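Local coordinates for lipase-esterase related protein (Clostridium acetobutylicum, PDB 3E0X) that is of unknown function but has an alpha/beta-hydrolase fold and probably acts as a hydrolase of the lipase or esterase type, at residues K13-T18 with E40-I45; G57-T62 with P165-N170. One frame throughout, in Å; residues are numbered along the deposited sequence. Where two conformers were deposited one is given.

Contact 1 (K13-T18 with E40-I45); sequences KKSPNT and EDYNCI
Thr-18 and Asn-43 form a parallel beta bridge, their CA atoms 4.6 Å apart, where the loop 13-18 runs into strand 18-22 and residues 40-42 lead into strand 43-47. The backbone N of Asn-43 donates to Asn-17 O at 2.9 Å, almost straight at the hydrogen (165°) and nearly along the C=O axis. The side chains of the bridged pair lie side by side, pointing the same way. Asn-43 has CG anti to its backbone N (chi1 177°), which brings ND2 to 3.0 Å from Thr-18 OG1, close to the amide plane; OG1 is thus the acceptor. The other end of the amide, OD1 of Asn-43, accepts from His-9 NE2 and rests 3.4 Å from Lys-13 CA, so bonds at both ends fix its flip. CG2 of Thr-18 lies 3.6 Å from CD1 of Ile-45. Upstream, Ser-15 makes an ST turn: OG, anti to its own N (chi1 172°), accepts from Asn-17 N at 3.0 Å. CB of this serine packs on Asp-41 O at 3.4 Å, and OG comes up to the edge of the Tyr-42 ring. Strand 43-47 lies between the parallel strand 18-22 and the antiparallel edge strand 7-11 in the central, mostly parallel sheet of the alpha/beta-hydrolase fold, and the backbone of Thr-18 is hydrogen-bonded to Asn-85 and Thr-87 on the other side.

Contact 2 (G57-T62 with P165-N170); sequences GQCPST and PDIMIN
A small surface contact, part direct and part bridged by water, joins the loop that leads from strand 43-47 into helix 63-76 to the first turns of helix 165-177, in the helical insertion that probably forms the cap of this alpha/beta-hydrolase fold. Asn-170 carries most of it: with CG anti to the backbone N (chi1 178°), its side chain extends from the helix to the loop. ND2 donates to Pro-60 O at 2.8 Å; the bond is nearly linear at the hydrogen (175°) and lies in the amide plane, yet the nitrogen stands above the carbonyl plane of the proline. ND2 of Asn-170 has a further hydrogen bond, to a residue just beyond the two segments, and lies 3.7 Å from Cys-59 CB. OD1 faces Ser-61, and a water bridges the two residues, donating to OD1 at 2.8 Å and hydrogen-bonded to Ser-61 OG. A second water gives both its protons to backbone carbonyls, at 2.7 Å to Ser-61 O and at 2.8 Å to Asn-170 O. One turn back along the helix, CG2 of Ile-167 meets Cys-59 SG at 3.8 Å, the sulfur having swung beside its own backbone N (chi1 -62°). Tyr-66 of helix 63-76 touches Cys-59 and Asn-170, and Met-168, next to Ile-167, touches the bound ortho-xylene. The loop thus presents one carbonyl for a direct bond, and a second carbonyl and a hydroxyl that reach the helix through water, beside a small apolar patch of Cys-59 on Ile-167.

Overall arrangement
The two contacts lie on opposite sides of the chain's centre, their centres 30 Å apart and their nearest atoms about 17 Å apart. Contact 1 is partly buried and belongs to the central sheet, where strands 18-22 and 43-47 begin; contact 2 sits at the surface and joins a loop to helix 165-177. Strand 43-47 links them, since it starts in contact 1 and the chain beyond it leads to the loop of contact 2. An asparagine amide donates in each, to a threonine hydroxyl beside a backbone bridge in the first, to a backbone carbonyl in the second, where waters complete the join.

Contact 1 (K13-T18 with E40-I45)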
ATOM      1  N   LYS A  13      -3.345  -2.943 -21.359  1.00 14.94           N
ATOM      2  CA  LYS A  13      -2.297  -3.921 -21.084  1.00 15.15           C
ATOM      3  C   LYS A  13      -1.056  -3.709 -21.936  1.00 15.49           C
ATOM      4  O   LYS A  13       0.020  -4.229 -21.612  1.00 15.90           O
ATOM      5  CB  LYS A  13      -2.840  -5.338 -21.220  1.00 16.28           C
ATOM      6  CG  LYS A  13      -3.905  -5.633 -20.182  1.00 17.46           C
ATOM      7  CD  LYS A  13      -4.404  -7.058 -20.326  1.00 21.57           C
ATOM      8  CE  LYS A  13      -5.461  -7.367 -19.288  1.00 23.22           C
ATOM      9  NZ  LYS A  13      -5.967  -8.751 -19.484  1.00 26.18           N
ATOM     10  N   LYS A  14      -1.218  -2.947 -23.016  1.00 16.28           N
ATOM     11  CA  LYS A  14      -0.133  -2.652 -23.956  0.50 15.92           C
ATOM     12  C   LYS A  14       0.619  -1.363 -23.618  1.00 16.18           C
ATOM     13  O   LYS A  14       1.585  -0.995 -24.306  1.00 17.19           O
ATOM     14  CB  LYS A  14      -0.664  -2.597 -25.405  0.50 16.29           C
ATOM     15  CG  LYS A  14      -1.382  -1.304 -25.775  0.50 15.57           C
ATOM     16  CD  LYS A  14      -1.937  -1.335 -27.204  0.50 15.93           C
ATOM     17  CE  LYS A  14      -2.780  -0.108 -27.524  0.50 14.57           C
ATOM     18  NZ  LYS A  14      -3.927   0.070 -26.559  0.50 15.72           N
ATOM     19  N   SER A  15       0.183  -0.671 -22.568  1.00 14.85           N
ATOM     20  CA  SER A  15       0.841   0.579 -22.149  1.00 14.70           C
ATOM     21  C   SER A  15       2.310   0.319 -21.773  1.00 15.35           C
ATOM     22  O   SER A  15       2.624  -0.715 -21.180  1.00 15.00           O
ATOM     23  CB  SER A  15       0.148   1.180 -20.929  1.00 15.00           C
ATOM     24  OG  SER A  15       0.884   2.283 -20.415  1.00 14.81           O
ATOM     25  N   PRO A  16       3.200   1.271 -22.098  1.00 15.88           N
ATOM     26  CA  PRO A  16       4.616   1.156 -21.694  1.00 15.81           C
ATOM     27  C   PRO A  16       4.788   1.348 -20.187  1.00 15.00           C
ATOM     28  O   PRO A  16       5.845   1.025 -19.653  1.00 14.84           O
ATOM     29  CB  PRO A  16       5.292   2.312 -22.447  1.00 16.79           C
ATOM     30  CG  PRO A  16       4.210   3.264 -22.793  1.00 18.00           C
ATOM     31  CD  PRO A  16       2.939   2.479 -22.911  1.00 17.04           C
ATOM     32  N   ASN A  17       3.728   1.839 -19.541  1.00 13.80           N
ATOM     33  CA  ASN A  17       3.787   2.138 -18.134  0.50 13.47           C
ATOM     34  C   ASN A  17       2.971   1.115 -17.346  1.00 12.54           C
ATOM     35  O   ASN A  17       1.748   0.966 -17.526  1.00 12.77           O
ATOM     36  CB  ASN A  17       3.356   3.589 -17.915  0.50 14.28           C
ATOM     37  CG  ASN A  17       3.892   4.521 -19.016  0.50 15.36           C
ATOM     38  OD1 ASN A  17       5.096   4.541 -19.303  0.50 16.17           O
ATOM     39  ND2 ASN A  17       2.994   5.259 -19.658  0.50 17.42           N
ATOM     40  N   THR A  18       3.677   0.380 -16.498  1.00 11.25           N
ATOM     41  CA  THR A  18       3.080  -0.681 -15.706  1.00 10.95           C
ATOM     42  C   THR A  18       2.964  -0.199 -14.271  1.00 11.54           C
ATOM     43  O   THR A  18       3.945   0.283 -13.708  1.00 12.22           O
ATOM     44  CB  THR A  18       3.970  -1.962 -15.776  1.00 11.79           C
ATOM     45  OG1 THR A  18       3.961  -2.471 -17.117  1.00 12.50           O
ATOM     46  CG2 THR A  18       3.486  -3.026 -14.836  1.00 12.32           C
ATOM     47  N   GLU A  40      -6.947   3.734 -16.175  1.00 16.49           N
ATOM     48  CA  GLU A  40      -7.218   2.779 -17.257  1.00 17.36           C
ATOM     49  C   GLU A  40      -6.289   2.883 -18.443  1.00 16.74           C
ATOM     50  O   GLU A  40      -6.216   1.943 -19.250  1.00 17.04           O
ATOM     51  CB  GLU A  40      -8.677   2.910 -17.710  1.00 17.94           C
ATOM     52  CG  GLU A  40      -9.610   2.224 -16.777  1.00 21.63           C
ATOM     53  CD  GLU A  40     -11.015   2.149 -17.312  1.00 25.44           C
ATOM     54  OE1 GLU A  40     -11.176   2.051 -18.553  1.00 24.96           O
ATOM     55  OE2 GLU A  40     -11.947   2.173 -16.475  1.00 29.18           O
ATOM     56  N   ASP A  41      -5.546   3.981 -18.544  1.00 16.53           N
ATOM     57  CA  ASP A  41      -4.603   4.163 -19.645  1.00 16.67           C
ATOM     58  C   ASP A  41      -3.281   3.437 -19.397  1.00 15.60           C
ATOM     59  O   ASP A  41      -2.398   3.400 -20.273  1.00 16.65           O
ATOM     60  CB  ASP A  41      -4.330   5.658 -19.912  1.00 17.74           C
ATOM     61  CG  ASP A  41      -5.460   6.341 -20.695  1.00 21.22           C
ATOM     62  OD1 ASP A  41      -6.158   5.651 -21.462  1.00 23.97           O
ATOM     63  OD2 ASP A  41      -5.647   7.574 -20.557  1.00 22.66           O
ATOM     64  N   TYR A  42      -3.144   2.876 -18.196  1.00 13.85           N
ATOM     65  CA  TYR A  42      -1.914   2.193 -17.807  0.50 12.98           C
ATOM     66  C   TYR A  42      -2.106   0.692 -17.676  1.00 12.10           C
ATOM     67  O   TYR A  42      -3.228   0.194 -17.617  1.00 11.45           O
ATOM     68  CB  TYR A  42      -1.426   2.761 -16.489  0.50 13.54           C
ATOM     69  CG  TYR A  42      -1.360   4.267 -16.481  0.50 14.01           C
ATOM     70  CD1 TYR A  42      -0.606   4.964 -17.431  0.50 14.41           C
ATOM     71  CD2 TYR A  42      -2.063   5.004 -15.534  0.50 16.45           C
ATOM     72  CE1 TYR A  42      -0.544   6.355 -17.427  0.50 15.05           C
ATOM     73  CE2 TYR A  42      -2.006   6.385 -15.514  0.50 17.03           C
ATOM     74  CZ  TYR A  42      -1.249   7.058 -16.457  0.50 16.13           C
ATOM     75  OH  TYR A  42      -1.216   8.430 -16.392  0.50 16.66           O
ATOM     76  N   ASN A  43      -0.992  -0.040 -17.659  1.00 11.40           N
ATOM     77  CA  ASN A  43      -1.022  -1.485 -17.554  1.00 11.13           C
ATOM     78  C   ASN A  43      -1.069  -1.799 -16.064  1.00 11.41           C
ATOM     79  O   ASN A  43      -0.052  -1.701 -15.389  1.00 11.34           O
ATOM     80  CB  ASN A  43       0.221  -2.074 -18.225  1.00 11.70           C
ATOM     81  CG  ASN A  43       0.301  -3.570 -18.085  1.00  9.76           C
ATOM     82  OD1 ASN A  43      -0.718  -4.259 -18.128  1.00 12.96           O
ATOM     83  ND2 ASN A  43       1.520  -4.086 -17.917  1.00 11.22           N
ATOM     84  N   CYS A  44      -2.255  -2.134 -15.550  1.00 11.15           N
ATOM     85  CA  CYS A  44      -2.461  -2.223 -14.099  1.00 11.59           C
ATOM     86  C   CYS A  44      -2.451  -3.662 -13.613  1.00 11.09           C
ATOM     87  O   CYS A  44      -3.232  -4.514 -14.084  1.00 11.06           O
ATOM     88  CB  CYS A  44      -3.794  -1.572 -13.701  1.00 11.93           C
ATOM     89  SG  CYS A  44      -3.910   0.204 -14.047  1.00 12.92           S
ATOM     90  N   ILE A  45      -1.595  -3.922 -12.629  1.00 10.61           N
ATOM     91  CA  ILE A  45      -1.461  -5.249 -12.037  1.00 10.34           C
ATOM     92  C   ILE A  45      -1.721  -5.070 -10.549  1.00 10.68           C
ATOM     93  O   ILE A  45      -1.026  -4.312  -9.893  1.00 11.35           O
ATOM     94  CB  ILE A  45      -0.032  -5.845 -12.281  1.00 10.22           C
ATOM     95  CG1 ILE A  45       0.273  -5.925 -13.793  1.00 12.18           C
ATOM     96  CG2 ILE A  45       0.072  -7.222 -11.680  1.00 10.37           C
ATOM     97  CD1 ILE A  45       1.780  -6.164 -14.139  1.00 13.16           C
TER

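Contact 2 (G57-T62 with P165-N170)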
ATOM      1  N   GLY A  57      -1.941 -19.162   1.732  1.00 14.85           N
ATOM      2  CA  GLY A  57      -0.771 -19.288   2.566  1.00 14.55           C
ATOM      3  C   GLY A  57      -0.886 -18.518   3.855  1.00 14.62           C
ATOM      4  O   GLY A  57      -1.841 -17.755   4.037  1.00 14.97           O
ATOM      5  N   GLN A  58       0.056 -18.768   4.765  1.00 15.06           N
ATOM      6  CA  GLN A  58       0.185 -18.001   6.000  1.00 14.74           C
ATOM      7  C   GLN A  58       0.648 -16.581   5.660  1.00 13.97           C
ATOM      8  O   GLN A  58       1.590 -16.394   4.882  1.00 15.17           O
ATOM      9  CB  GLN A  58       1.179 -18.693   6.961  1.00 15.19           C
ATOM     10  CG  GLN A  58       1.687 -17.877   8.164  1.00 17.02           C
ATOM     11  CD  GLN A  58       0.663 -17.697   9.266  1.00 18.08           C
ATOM     12  OE1 GLN A  58      -0.407 -18.317   9.254  1.00 16.30           O
ATOM     13  NE2 GLN A  58       1.001 -16.845  10.244  1.00 21.11           N
ATOM     14  N   CYS A  59      -0.003 -15.573   6.240  1.00 12.83           N
ATOM     15  CA  CYS A  59       0.462 -14.200   6.030  1.00 12.36           C
ATOM     16  C   CYS A  59       1.819 -14.064   6.700  1.00 11.97           C
ATOM     17  O   CYS A  59       1.964 -14.444   7.861  1.00 13.19           O
ATOM     18  CB  CYS A  59      -0.459 -13.187   6.701  1.00 13.14           C
ATOM     19  SG  CYS A  59      -2.160 -13.148   6.120  1.00 14.96           S
ATOM     20  N   PRO A  60       2.831 -13.548   5.982  1.00 10.28           N
ATOM     21  CA  PRO A  60       4.092 -13.200   6.640  1.00 10.29           C
ATOM     22  C   PRO A  60       3.857 -12.274   7.840  1.00  9.47           C
ATOM     23  O   PRO A  60       2.952 -11.425   7.816  1.00 10.35           O
ATOM     24  CB  PRO A  60       4.850 -12.458   5.540  1.00  9.95           C
ATOM     25  CG  PRO A  60       4.347 -13.079   4.252  1.00 12.19           C
ATOM     26  CD  PRO A  60       2.889 -13.344   4.515  1.00 10.48           C
ATOM     27  N   SER A  61       4.681 -12.435   8.876  1.00  9.57           N
ATOM     28  CA  SER A  61       4.509 -11.679  10.114  1.00 10.15           C
ATOM     29  C   SER A  61       5.283 -10.382  10.116  1.00  9.73           C
ATOM     30  O   SER A  61       5.135  -9.564  11.039  1.00 10.61           O
ATOM     31  CB  SER A  61       4.966 -12.485  11.323  1.00 11.35           C
ATOM     32  OG  SER A  61       4.125 -13.611  11.509  1.00 14.40           O
ATOM     33  N   THR A  62       6.101 -10.170   9.086  1.00  9.22           N
ATOM     34  CA  THR A  62       6.952  -8.969   9.019  1.00  9.22           C
ATOM     35  C   THR A  62       6.830  -8.290   7.677  1.00  9.31           C
ATOM     36  O   THR A  62       6.549  -8.948   6.652  1.00  9.88           O
ATOM     37  CB  THR A  62       8.447  -9.280   9.292  1.00  9.59           C
ATOM     38  OG1 THR A  62       9.021  -9.979   8.182  1.00  9.81           O
ATOM     39  CG2 THR A  62       8.599 -10.131  10.553  1.00  9.49           C
ATOM     40  N   PRO A 165     -10.253 -11.772  11.646  1.00 16.21           N
ATOM     41  CA  PRO A 165      -9.509 -10.696  12.281  1.00 16.02           C
ATOM     42  C   PRO A 165      -8.043 -11.007  12.558  1.00 14.12           C
ATOM     43  O   PRO A 165      -7.289 -10.083  12.814  1.00 15.04           O
ATOM     44  CB  PRO A 165     -10.244 -10.468  13.615  1.00 16.51           C
ATOM     45  CG  PRO A 165     -10.999 -11.684  13.855  1.00 18.26           C
ATOM     46  CD  PRO A 165     -11.362 -12.244  12.515  1.00 17.43           C
ATOM     47  N   ASP A 166      -7.637 -12.279  12.467  1.00 13.59           N
ATOM     48  CA  ASP A 166      -6.223 -12.609  12.703  1.00 12.20           C
ATOM     49  C   ASP A 166      -5.335 -11.993  11.643  1.00 11.71           C
ATOM     50  O   ASP A 166      -4.152 -11.748  11.902  1.00 11.71           O
ATOM     51  CB  ASP A 166      -5.981 -14.120  12.811  1.00 12.50           C
ATOM     52  CG  ASP A 166      -6.402 -14.668  14.172  1.00 12.86           C
ATOM     53  OD1 ASP A 166      -6.337 -13.924  15.170  1.00 16.42           O
ATOM     54  OD2 ASP A 166      -6.817 -15.845  14.222  1.00 15.95           O
ATOM     55  N   ILE A 167      -5.882 -11.749  10.461  1.00 10.73           N
ATOM     56  CA  ILE A 167      -5.067 -11.151   9.409  1.00 10.81           C
ATOM     57  C   ILE A 167      -4.756  -9.676   9.719  1.00 10.31           C
ATOM     58  O   ILE A 167      -3.587  -9.249   9.658  1.00 10.37           O
ATOM     59  CB  ILE A 167      -5.710 -11.307   8.022  1.00 10.47           C
ATOM     60  CG1 ILE A 167      -5.863 -12.804   7.696  1.00 11.93           C
ATOM     61  CG2 ILE A 167      -4.877 -10.563   6.932  1.00 10.88           C
ATOM     62  CD1 ILE A 167      -6.625 -13.058   6.442  1.00 15.03           C
HETATM   63  N   MSE A 168      -5.782  -8.883  10.038  1.00 10.40           N
HETATM   64  CA  MSE A 168      -5.546  -7.480  10.450  1.00 10.29           C
HETATM   65  C   MSE A 168      -4.579  -7.403  11.657  1.00  9.86           C
HETATM   66  O   MSE A 168      -3.684  -6.542  11.726  1.00 12.00           O
HETATM   67  CB  MSE A 168      -6.881  -6.798  10.756  1.00 11.00           C
HETATM   68  CG  MSE A 168      -6.716  -5.351  11.169  1.00 12.47           C
HETATM   69 SE   MSE A 168      -6.087  -4.208   9.697  0.55 13.31          SE
HETATM   70  CE  MSE A 168      -7.843  -3.916   8.878  1.00 13.29           C
ATOM     71  N   ILE A 169      -4.767  -8.291  12.625  1.00 10.50           N
ATOM     72  CA  ILE A 169      -3.890  -8.294  13.787  1.00 10.52           C
ATOM     73  C   ILE A 169      -2.420  -8.563  13.379  1.00 10.19           C
ATOM     74  O   ILE A 169      -1.503  -7.829  13.769  1.00 10.35           O
ATOM     75  CB  ILE A 169      -4.410  -9.302  14.857  1.00 10.94           C
ATOM     76  CG1 ILE A 169      -5.725  -8.779  15.453  1.00 11.22           C
ATOM     77  CG2 ILE A 169      -3.373  -9.535  15.957  1.00 11.29           C
ATOM     78  CD1 ILE A 169      -6.482  -9.800  16.266  1.00 11.99           C
ATOM     79  N   ASN A 170      -2.207  -9.582  12.547  1.00  9.64           N
ATOM     80  CA  ASN A 170      -0.876  -9.893  12.029  1.00  8.90           C
ATOM     81  C   ASN A 170      -0.256  -8.684  11.359  1.00  8.55           C
ATOM     82  O   ASN A 170       0.908  -8.346  11.592  1.00  8.78           O
ATOM     83  CB  ASN A 170      -1.008 -11.000  11.004  1.00  8.53           C
ATOM     84  CG  ASN A 170       0.332 -11.383  10.364  1.00  9.68           C
ATOM     85  OD1 ASN A 170       1.073 -12.200  10.897  1.00 11.66           O
ATOM     86  ND2 ASN A 170       0.638 -10.776   9.215  1.00 10.59           N
TER
HETATM   87  O   HOH W   1       3.004  -9.793  12.762  1.00 10.82           O
HETATM   88  O   HOH W   2       2.432 -12.344  13.329  1.00 14.44           O